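Local atomic coordinates of congerin-2 (Conger myriaster, PDB entry 1IS3), a protein that binds beta-galactosides such as lactose as a homodimeric galectin, although its physiological role is not yet known. Residues A[11-16]-A[90-95]; A[17-22]-A[130-135]; A[32-37]-A[119-124]. All coordinates share one frame; numbering follows the deposited sequence.

Contact 1. Residues A[11-16]-A[90-95]; sequences FKLGMY and ITFDTH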
loop_
_atom_site.group_PDB
_atom_site.type_symbol
_atom_site.label_atom_id
_atom_site.label_comp_id
_atom_site.label_asym_id
_atom_site.label_seq_id
_atom_site.Cartn_x
_atom_site.Cartn_y
_atom_site.Cartn_z
ATOM N N PHE A 11 -1.654 3.994 9.272
ATOM C CA PHE A 11 -3.025 3.518 9.509
ATOM C C PHE A 11 -3.351 4.021 10.924
ATOM O O PHE A 11 -2.867 3.525 11.938
ATOM C CB PHE A 11 -3.052 1.993 9.439
ATOM C CG PHE A 11 -4.400 1.315 9.705
ATOM C CD1 PHE A 11 -5.630 1.976 9.556
ATOM C CD2 PHE A 11 -4.404 -0.037 10.072
ATOM C CE1 PHE A 11 -6.825 1.287 9.764
ATOM C CE2 PHE A 11 -5.605 -0.731 10.280
ATOM C CZ PHE A 11 -6.801 -0.064 10.123
ATOM N N LYS A 12 -4.126 5.091 10.968
ATOM C CA LYS A 12 -4.457 5.820 12.186
ATOM C C LYS A 12 -5.871 5.535 12.648
ATOM O O LYS A 12 -6.726 5.057 11.891
ATOM C CB LYS A 12 -4.297 7.331 11.927
ATOM C CG LYS A 12 -2.841 7.578 11.535
ATOM C CD LYS A 12 -2.775 8.848 10.770
ATOM C CE LYS A 12 -2.884 9.965 11.767
ATOM N NZ LYS A 12 -3.862 10.955 11.312
ATOM N N LEU A 13 -6.063 5.826 13.938
ATOM C CA LEU A 13 -7.353 5.780 14.617
ATOM C C LEU A 13 -8.431 6.414 13.751
ATOM O O LEU A 13 -8.306 7.563 13.289
ATOM C CB LEU A 13 -7.191 6.542 15.909
ATOM C CG LEU A 13 -7.442 5.972 17.301
ATOM C CD1 LEU A 13 -6.687 4.715 17.628
ATOM C CD2 LEU A 13 -6.924 7.040 18.268
ATOM N N GLY A 14 -9.447 5.617 13.407
ATOM C CA GLY A 14 -10.554 6.168 12.645
ATOM C C GLY A 14 -10.472 5.939 11.136
ATOM O O GLY A 14 -11.438 6.231 10.427
ATOM N N MET A 15 -9.347 5.461 10.622
ATOM C CA MET A 15 -9.227 5.107 9.222
ATOM C C MET A 15 -9.747 3.702 9.029
ATOM O O MET A 15 -9.841 2.947 10.008
ATOM C CB MET A 15 -7.786 5.132 8.775
ATOM C CG MET A 15 -7.362 6.587 8.675
ATOM S SD MET A 15 -5.594 6.756 8.397
ATOM C CE MET A 15 -5.530 6.244 6.696
ATOM N N TYR A 16 -10.042 3.291 7.807
ATOM C CA TYR A 16 -10.464 1.927 7.481
ATOM C C TYR A 16 -9.475 1.372 6.479
ATOM O O TYR A 16 -9.018 2.052 5.560
ATOM C CB TYR A 16 -11.843 1.860 6.830
ATOM C CG TYR A 16 -12.959 2.193 7.811
ATOM C CD1 TYR A 16 -13.061 3.489 8.344
ATOM C CD2 TYR A 16 -13.865 1.201 8.225
ATOM C CE1 TYR A 16 -14.040 3.800 9.293
ATOM C CE2 TYR A 16 -14.859 1.504 9.183
ATOM C CZ TYR A 16 -14.936 2.803 9.715
ATOM O OH TYR A 16 -15.878 3.131 10.706
ATOM N N ILE A 90 -10.709 -3.696 8.314
ATOM C CA ILE A 90 -10.224 -3.519 9.668
ATOM C C ILE A 90 -10.297 -2.043 10.048
ATOM O O ILE A 90 -9.973 -1.159 9.235
ATOM C CB ILE A 90 -8.752 -4.040 9.761
ATOM C CG1 ILE A 90 -8.681 -5.503 9.344
ATOM C CG2 ILE A 90 -8.207 -3.826 11.189
ATOM C CD1 ILE A 90 -7.254 -6.040 9.175
ATOM N N THR A 91 -10.749 -1.753 11.254
ATOM C CA THR A 91 -10.651 -0.422 11.824
ATOM C C THR A 91 -10.298 -0.641 13.306
ATOM O O THR A 91 -10.308 -1.799 13.770
ATOM C CB THR A 91 -12.002 0.347 11.660
ATOM O OG1 THR A 91 -12.389 0.153 10.323
ATOM C CG2 THR A 91 -11.902 1.845 11.948
ATOM N N PHE A 92 -9.979 0.410 14.062
ATOM C CA PHE A 92 -9.612 0.205 15.445
ATOM C C PHE A 92 -9.754 1.478 16.244
ATOM O O PHE A 92 -9.803 2.585 15.669
ATOM C CB PHE A 92 -8.152 -0.306 15.545
ATOM C CG PHE A 92 -7.069 0.666 15.086
ATOM C CD1 PHE A 92 -6.695 0.714 13.745
ATOM C CD2 PHE A 92 -6.457 1.539 16.012
ATOM C CE1 PHE A 92 -5.721 1.633 13.334
ATOM C CE2 PHE A 92 -5.485 2.450 15.590
ATOM C CZ PHE A 92 -5.120 2.497 14.254
ATOM N N ASP A 93 -9.924 1.322 17.560
ATOM C CA ASP A 93 -9.782 2.487 18.407
ATOM C C ASP A 93 -8.676 2.140 19.391
ATOM O O ASP A 93 -8.035 1.102 19.208
ATOM C CB ASP A 93 -11.084 2.808 19.135
ATOM C CG ASP A 93 -11.728 1.708 19.954
ATOM O OD1 ASP A 93 -12.941 1.802 20.099
ATOM O OD2 ASP A 93 -11.052 0.792 20.417
ATOM N N THR A 94 -8.479 2.873 20.507
ATOM C CA THR A 94 -7.335 2.512 21.364
ATOM C C THR A 94 -7.482 1.251 22.165
ATOM O O THR A 94 -6.540 0.761 22.769
ATOM C CB THR A 94 -6.956 3.588 22.390
ATOM O OG1 THR A 94 -8.152 3.957 23.061
ATOM C CG2 THR A 94 -6.156 4.717 21.721
ATOM N N HIS A 95 -8.695 0.715 22.172
ATOM C CA HIS A 95 -8.944 -0.505 22.923
ATOM C C HIS A 95 -9.174 -1.776 22.134
ATOM O O HIS A 95 -8.904 -2.866 22.653
ATOM C CB HIS A 95 -10.154 -0.332 23.825
ATOM C CG HIS A 95 -9.834 0.676 24.903
ATOM N ND1 HIS A 95 -10.291 1.919 25.039
ATOM C CD2 HIS A 95 -8.896 0.445 25.886
ATOM C CE1 HIS A 95 -9.643 2.450 26.065
ATOM N NE2 HIS A 95 -8.813 1.553 26.561
HETATM O O HOH W 1 -8.720 2.768 12.574
#

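Contact 2. Residues A[17-22]-A[130-135]; sequences LTVGGV and TFVRLE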
loop_
_atom_site.group_PDB
_atom_site.type_symbol
_atom_site.label_atom_id
_atom_site.label_comp_id
_atom_site.label_asym_id
_atom_site.label_seq_id
_atom_site.Cartn_x
_atom_site.Cartn_y
_atom_site.Cartn_z
ATOM N N LEU A 17 -9.128 0.114 6.679
ATOM C CA LEU A 17 -8.255 -0.649 5.795
ATOM C C LEU A 17 -9.097 -1.756 5.170
ATOM O O LEU A 17 -9.652 -2.596 5.925
ATOM C CB LEU A 17 -7.131 -1.305 6.580
ATOM C CG LEU A 17 -6.267 -2.352 5.857
ATOM C CD1 LEU A 17 -5.511 -1.667 4.708
ATOM C CD2 LEU A 17 -5.329 -3.056 6.851
ATOM N N THR A 18 -9.218 -1.805 3.842
ATOM C CA THR A 18 -9.872 -2.933 3.187
ATOM C C THR A 18 -8.865 -3.569 2.245
ATOM O O THR A 18 -8.240 -2.869 1.439
ATOM C CB THR A 18 -11.074 -2.490 2.382
ATOM O OG1 THR A 18 -11.954 -1.891 3.338
ATOM C CG2 THR A 18 -11.779 -3.629 1.651
ATOM N N VAL A 19 -8.648 -4.872 2.401
ATOM C CA VAL A 19 -7.751 -5.609 1.520
ATOM C C VAL A 19 -8.542 -6.727 0.861
ATOM O O VAL A 19 -9.491 -7.258 1.453
ATOM C CB VAL A 19 -6.534 -6.257 2.252
ATOM C CG1 VAL A 19 -5.559 -5.158 2.679
ATOM C CG2 VAL A 19 -6.977 -7.040 3.488
ATOM N N GLY A 20 -8.210 -7.028 -0.392
ATOM C CA GLY A 20 -8.829 -8.121 -1.114
ATOM C C GLY A 20 -7.720 -8.994 -1.651
ATOM O O GLY A 20 -6.600 -8.520 -1.907
ATOM N N GLY A 21 -8.021 -10.275 -1.807
ATOM C CA GLY A 21 -7.027 -11.156 -2.315
ATOM C C GLY A 21 -7.599 -12.516 -2.657
ATOM O O GLY A 21 -8.814 -12.705 -2.752
ATOM N N VAL A 22 -6.673 -13.435 -2.877
ATOM C CA VAL A 22 -7.013 -14.774 -3.332
ATOM C C VAL A 22 -6.180 -15.760 -2.528
ATOM O O VAL A 22 -4.956 -15.579 -2.380
ATOM C CB VAL A 22 -6.668 -15.009 -4.850
ATOM C CG1 VAL A 22 -7.220 -16.380 -5.292
ATOM C CG2 VAL A 22 -7.249 -13.920 -5.716
ATOM N N THR A 130 -4.852 -8.474 -4.074
ATOM C CA THR A 130 -5.218 -7.937 -5.367
ATOM C C THR A 130 -5.653 -6.460 -5.291
ATOM O O THR A 130 -5.631 -5.784 -6.324
ATOM C CB THR A 130 -6.343 -8.809 -5.997
ATOM O OG1 THR A 130 -7.453 -8.750 -5.121
ATOM C CG2 THR A 130 -5.889 -10.257 -6.251
ATOM N N PHE A 131 -6.073 -5.930 -4.142
ATOM C CA PHE A 131 -6.402 -4.522 -4.067
ATOM C C PHE A 131 -6.276 -4.107 -2.607
ATOM O O PHE A 131 -6.283 -4.949 -1.696
ATOM C CB PHE A 131 -7.836 -4.244 -4.589
ATOM C CG PHE A 131 -9.017 -4.622 -3.694
ATOM C CD1 PHE A 131 -9.644 -5.862 -3.837
ATOM C CD2 PHE A 131 -9.471 -3.711 -2.731
ATOM C CE1 PHE A 131 -10.740 -6.192 -3.006
ATOM C CE2 PHE A 131 -10.547 -4.038 -1.908
ATOM C CZ PHE A 131 -11.178 -5.279 -2.051
ATOM N N VAL A 132 -6.192 -2.801 -2.369
ATOM C CA VAL A 132 -6.109 -2.242 -1.037
ATOM C C VAL A 132 -6.727 -0.840 -1.033
ATOM O O VAL A 132 -6.525 -0.062 -1.990
ATOM C CB VAL A 132 -4.600 -2.194 -0.568
ATOM C CG1 VAL A 132 -3.717 -1.278 -1.474
ATOM C CG2 VAL A 132 -4.568 -1.681 0.877
ATOM N N ARG A 133 -7.474 -0.518 0.040
ATOM C CA ARG A 133 -7.958 0.825 0.270
ATOM C C ARG A 133 -7.584 1.145 1.716
ATOM O O ARG A 133 -7.908 0.360 2.627
ATOM C CB ARG A 133 -9.447 0.945 0.149
ATOM C CG ARG A 133 -9.949 0.679 -1.256
ATOM C CD ARG A 133 -11.333 1.281 -1.481
ATOM N NE ARG A 133 -12.393 0.689 -0.689
ATOM C CZ ARG A 133 -12.969 -0.475 -1.011
ATOM N NH1 ARG A 133 -12.608 -1.183 -2.072
ATOM N NH2 ARG A 133 -13.989 -0.922 -0.279
ATOM N N LEU A 134 -6.868 2.234 1.960
ATOM C CA LEU A 134 -6.508 2.667 3.307
ATOM C C LEU A 134 -6.818 4.159 3.331
ATOM O O LEU A 134 -6.103 4.955 2.692
ATOM C CB LEU A 134 -5.017 2.439 3.574
ATOM C CG LEU A 134 -4.466 3.009 4.902
ATOM C CD1 LEU A 134 -5.255 2.362 6.044
ATOM C CD2 LEU A 134 -2.961 2.768 5.017
ATOM N N GLU A 135 -7.896 4.521 4.015
ATOM C CA GLU A 135 -8.339 5.894 3.995
ATOM C C GLU A 135 -9.225 6.229 5.189
ATOM O O GLU A 135 -9.407 7.406 5.457
ATOM C CB GLU A 135 -9.074 6.147 2.675
ATOM C CG GLU A 135 -10.297 5.278 2.424
ATOM C CD GLU A 135 -10.937 5.414 1.033
ATOM O OE1 GLU A 135 -11.449 4.390 0.559
ATOM O OE2 GLU A 135 -10.918 6.508 0.430
ATOM O OXT GLU A 135 -9.696 5.329 5.868
HETATM O O HOH W 2 -11.079 1.125 3.467
HETATM O O HOH W 3 -9.855 -10.213 -4.749
#

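Contact 3. Residues A[32-37]-A[119-124]; sequences INVGES and NLIYLA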
loop_
_atom_site.group_PDB
_atom_site.type_symbol
_atom_site.label_atom_id
_atom_site.label_comp_id
_atom_site.label_asym_id
_atom_site.label_seq_id
_atom_site.Cartn_x
_atom_site.Cartn_y
_atom_site.Cartn_z
ATOM N N ILE A 32 -2.746 -11.780 7.855
ATOM C CA ILE A 32 -2.757 -10.347 7.628
ATOM C C ILE A 32 -2.159 -9.778 8.942
ATOM O O ILE A 32 -2.550 -10.165 10.066
ATOM C CB ILE A 32 -4.216 -9.846 7.408
ATOM C CG1 ILE A 32 -4.790 -10.473 6.114
ATOM C CG2 ILE A 32 -4.228 -8.294 7.376
ATOM C CD1 ILE A 32 -6.369 -10.409 6.043
ATOM N N ASN A 33 -1.237 -8.826 8.822
ATOM C CA ASN A 33 -0.473 -8.331 9.972
ATOM C C ASN A 33 -0.463 -6.804 9.994
ATOM O O ASN A 33 -0.232 -6.215 8.929
ATOM C CB ASN A 33 0.977 -8.826 9.887
ATOM C CG ASN A 33 1.041 -10.334 9.856
ATOM O OD1 ASN A 33 0.917 -10.954 10.901
ATOM N ND2 ASN A 33 1.141 -10.991 8.710
ATOM N N VAL A 34 -0.742 -6.172 11.119
ATOM C CA VAL A 34 -0.760 -4.727 11.259
ATOM C C VAL A 34 0.221 -4.455 12.405
ATOM O O VAL A 34 0.096 -5.038 13.491
ATOM C CB VAL A 34 -2.193 -4.255 11.624
ATOM C CG1 VAL A 34 -2.214 -2.767 11.911
ATOM C CG2 VAL A 34 -3.150 -4.543 10.458
ATOM N N GLY A 35 1.233 -3.627 12.199
ATOM C CA GLY A 35 2.171 -3.305 13.264
ATOM C C GLY A 35 3.213 -2.293 12.810
ATOM O O GLY A 35 2.898 -1.322 12.095
ATOM N N GLU A 36 4.428 -2.553 13.268
ATOM C CA GLU A 36 5.543 -1.653 13.027
ATOM C C GLU A 36 6.587 -2.342 12.182
ATOM O O GLU A 36 7.268 -1.649 11.430
ATOM C CB GLU A 36 6.254 -1.215 14.323
ATOM C CG GLU A 36 5.424 -0.597 15.455
ATOM C CD GLU A 36 6.031 -0.449 16.894
ATOM O OE1 GLU A 36 5.508 0.411 17.633
ATOM O OE2 GLU A 36 6.983 -1.162 17.311
ATOM N N SER A 37 6.791 -3.667 12.245
ATOM C CA SER A 37 7.843 -4.340 11.518
ATOM C C SER A 37 7.460 -5.828 11.472
ATOM O O SER A 37 6.479 -6.240 12.097
ATOM C CB SER A 37 9.188 -4.146 12.263
ATOM O OG SER A 37 9.271 -4.870 13.498
ATOM N N ASN A 119 2.552 1.728 11.123
ATOM C CA ASN A 119 3.208 2.018 9.866
ATOM C C ASN A 119 3.477 0.856 8.930
ATOM O O ASN A 119 4.129 1.047 7.879
ATOM C CB ASN A 119 4.514 2.765 10.144
ATOM C CG ASN A 119 4.250 4.275 10.238
ATOM O OD1 ASN A 119 3.144 4.788 10.418
ATOM N ND2 ASN A 119 5.279 5.098 10.171
ATOM N N LEU A 120 2.979 -0.340 9.231
ATOM C CA LEU A 120 3.205 -1.477 8.349
ATOM C C LEU A 120 1.976 -2.398 8.324
ATOM O O LEU A 120 1.451 -2.768 9.384
ATOM C CB LEU A 120 4.430 -2.286 8.819
ATOM C CG LEU A 120 4.757 -3.554 8.009
ATOM C CD1 LEU A 120 5.156 -3.144 6.601
ATOM C CD2 LEU A 120 5.888 -4.334 8.630
ATOM N N ILE A 121 1.495 -2.727 7.139
ATOM C CA ILE A 121 0.418 -3.669 6.958
ATOM C C ILE A 121 1.004 -4.689 5.994
ATOM O O ILE A 121 1.545 -4.258 4.967
ATOM C CB ILE A 121 -0.791 -2.951 6.346
ATOM C CG1 ILE A 121 -1.366 -1.949 7.318
ATOM C CG2 ILE A 121 -1.831 -3.978 5.967
ATOM C CD1 ILE A 121 -1.640 -0.633 6.575
ATOM N N TYR A 122 0.990 -6.007 6.225
ATOM C CA TYR A 122 1.484 -6.926 5.233
ATOM C C TYR A 122 0.762 -8.254 5.318
ATOM O O TYR A 122 0.196 -8.623 6.364
ATOM C CB TYR A 122 2.986 -7.180 5.382
ATOM C CG TYR A 122 3.500 -7.981 6.579
ATOM C CD1 TYR A 122 3.744 -9.352 6.448
ATOM C CD2 TYR A 122 3.828 -7.337 7.764
ATOM C CE1 TYR A 122 4.335 -10.070 7.487
ATOM C CE2 TYR A 122 4.422 -8.061 8.812
ATOM C CZ TYR A 122 4.679 -9.430 8.672
ATOM O OH TYR A 122 5.308 -10.134 9.705
ATOM N N LEU A 123 0.813 -8.960 4.203
ATOM C CA LEU A 123 0.256 -10.305 4.101
ATOM C C LEU A 123 1.438 -11.238 3.977
ATOM O O LEU A 123 2.391 -10.937 3.239
ATOM C CB LEU A 123 -0.647 -10.436 2.851
ATOM C CG LEU A 123 -1.307 -11.802 2.636
ATOM C CD1 LEU A 123 -2.819 -11.703 2.456
ATOM C CD2 LEU A 123 -0.646 -12.409 1.425
ATOM N N ALA A 124 1.376 -12.375 4.656
ATOM C CA ALA A 124 2.413 -13.384 4.543
ATOM C C ALA A 124 1.741 -14.757 4.351
ATOM O O ALA A 124 0.558 -14.956 4.628
ATOM C CB ALA A 124 3.264 -13.419 5.800
#

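Contact 1. Residues A[11-16]-A[90-95]
At one end of the galectin beta-sandwich, Phe11 and Leu13 meet Phe92 where the chain leaves strand 10-12 of one sheet and turns over the end of strand 85-92 in the other. The two phenylalanines form a T-shaped pair, ring centroids 4.9 Å apart and planes at 90°. Phe92 supplies the edge: its CE1 stands over the centre of the Phe11 ring. With CG held between its own backbone N and carbonyl carbon (chi1 65°), the Phe92 ring reaches across to strand 10-12, and its CZ comes to 3.4 Å from Phe11 O, which lies near the ring plane. At its own rim, Phe11 CZ lies 3.5 Å from Ile90 O. Leu13 crosses Phe92 at about a right angle, and its CD1 comes to 3.3 Å from Phe92 CE2. The same methyl also reaches the Thr94 side chain. Leu13 and Gly14 are the central residues of a type II turn closed by Met15 N to Lys12 O at 2.9 Å; Gly14 supplies the positive phi (97°) that this turn needs. No direct hydrogen bond joins the two segments. Instead a single water accepts from Phe92 N at 3.1 Å and lies within donating distance of Met15 O at 2.8 Å and of Lys12 O at 3.1 Å, though further acceptors nearby compete for its two protons. Beyond strand 85-92, Asp93 OD2 accepts from His95 N in an Asx turn and also bonds Thr96 N. Phe118 and Phe97 also meet the Phe92 ring, and Met15 packs on Thr130 of the second subunit. The sheets are thus joined here by a buried aromatic pair, with Leu13 closing over it from the exposed turn, while one water links polar backbone atoms that do not meet directly.

Contact 2. Residues A[17-22]-A[130-135]
Gly20 faces both Thr130 and Phe131 in a classic beta bulge, within the antiparallel pairing of strand 17-23 with strand 127-134, which is outermost within this chain in the five-stranded galectin sheet. Gly20 O takes a nearly straight bond from Thr130 N at 2.8 Å and a weak one from Phe131 N at 3.5 Å. In return, Gly20 N donates to Phe131 O. The Phe131 ring lies over this glycine, Gly20 N standing 3.7 Å above the ring centre and Gly20 CA 3.3 Å from CE1, so the ring occupies the space a side chain would need. Past the bulge the pairing is regular: Thr18 N donates to Arg133 O and Arg133 N to Thr18 O, each at 2.8 Å. Their side chains run alongside each other on the Phe131 face, with Thr18 CG2 beneath the guanidinium, 4.0 Å from NH2. Outside the pair, Thr18 OG1 bonds Thr89 OG1 of the next strand. Across the dimer interface, Arg133 NH1 makes a salt bridge to Glu135 OE2 of the second subunit, whose strand pairs antiparallel with Val132 to Leu134 and carries the sheet onward. The opposite face looks into the sandwich. There Val132 CG2, anti to its backbone N, touches two side chains of strand 17-23: Leu17 CD1 at 3.9 Å and Val19 CG1 at 4.0 Å.

Contact 3. Residues A[32-37]-A[119-124]
Asn33 and Tyr122 form a hydrogen-bonded pair where strand 29-34 runs antiparallel to strand 117-125 in the second sheet of the galectin sandwich, the axes of 32-34 and 120-124 coming within 4.8 Å at 161°. Asn33 N gives to Tyr122 O at 2.9 Å, nearly along the C=O axis, and Tyr122 N returns a bond to Asn33 O. A classic beta bulge follows: Asn119 and Leu120 both face Gly35, whose N bonds Leu120 O at 3.0 Å.

With CG anti to its carbonyl carbon (chi1 -59°), the Asn33 side chain lies across one face of the Tyr122 ring, amide and ring planes 30° apart. Its CB makes a CH-pi contact 3.8 Å from the centroid, and ND2 sits 3.5 Å from CE1 while bonding Tyr122 O weakly and also Ser31 OG. The other end of the amide, OD1, bonds His44 ND1, making Asn33 a second-shell neighbour of the lactose pocket. Tyr122 OH bonds a MES molecule, probably from the crystallisation liquor, and Arg3 adds a cation-pi contact. Val34 and Ile121 point to the sandwich interior. Leu120 CD2 rests 3.5 Å from the CA of Ser37, which lies past the corner at Gly35 and Glu36.

Contacts 2 and 3 are buried strand pairings, one in each sheet of the sandwich, while contact 1 is partly exposed and bridges the sheets at their end. Both pairings rest on backbone hydrogen bonds and a bulge opposite a glycine; contact 1 has aromatic packing and water instead. Their inner faces share one apolar core: Ile121 CG2 of contact 3 lies 3.7 Å from Leu17 CD2 of contact 2, and Phe11 of contact 1 packs on Val34, Ile121 and Leu134. Contact 1 feeds directly into contact 2, since segment 11-16 continues into strand 17-23. Their surroundings differ: the edge of contact 2 pairs with the second subunit, whereas contact 3 borders the sugar-binding side.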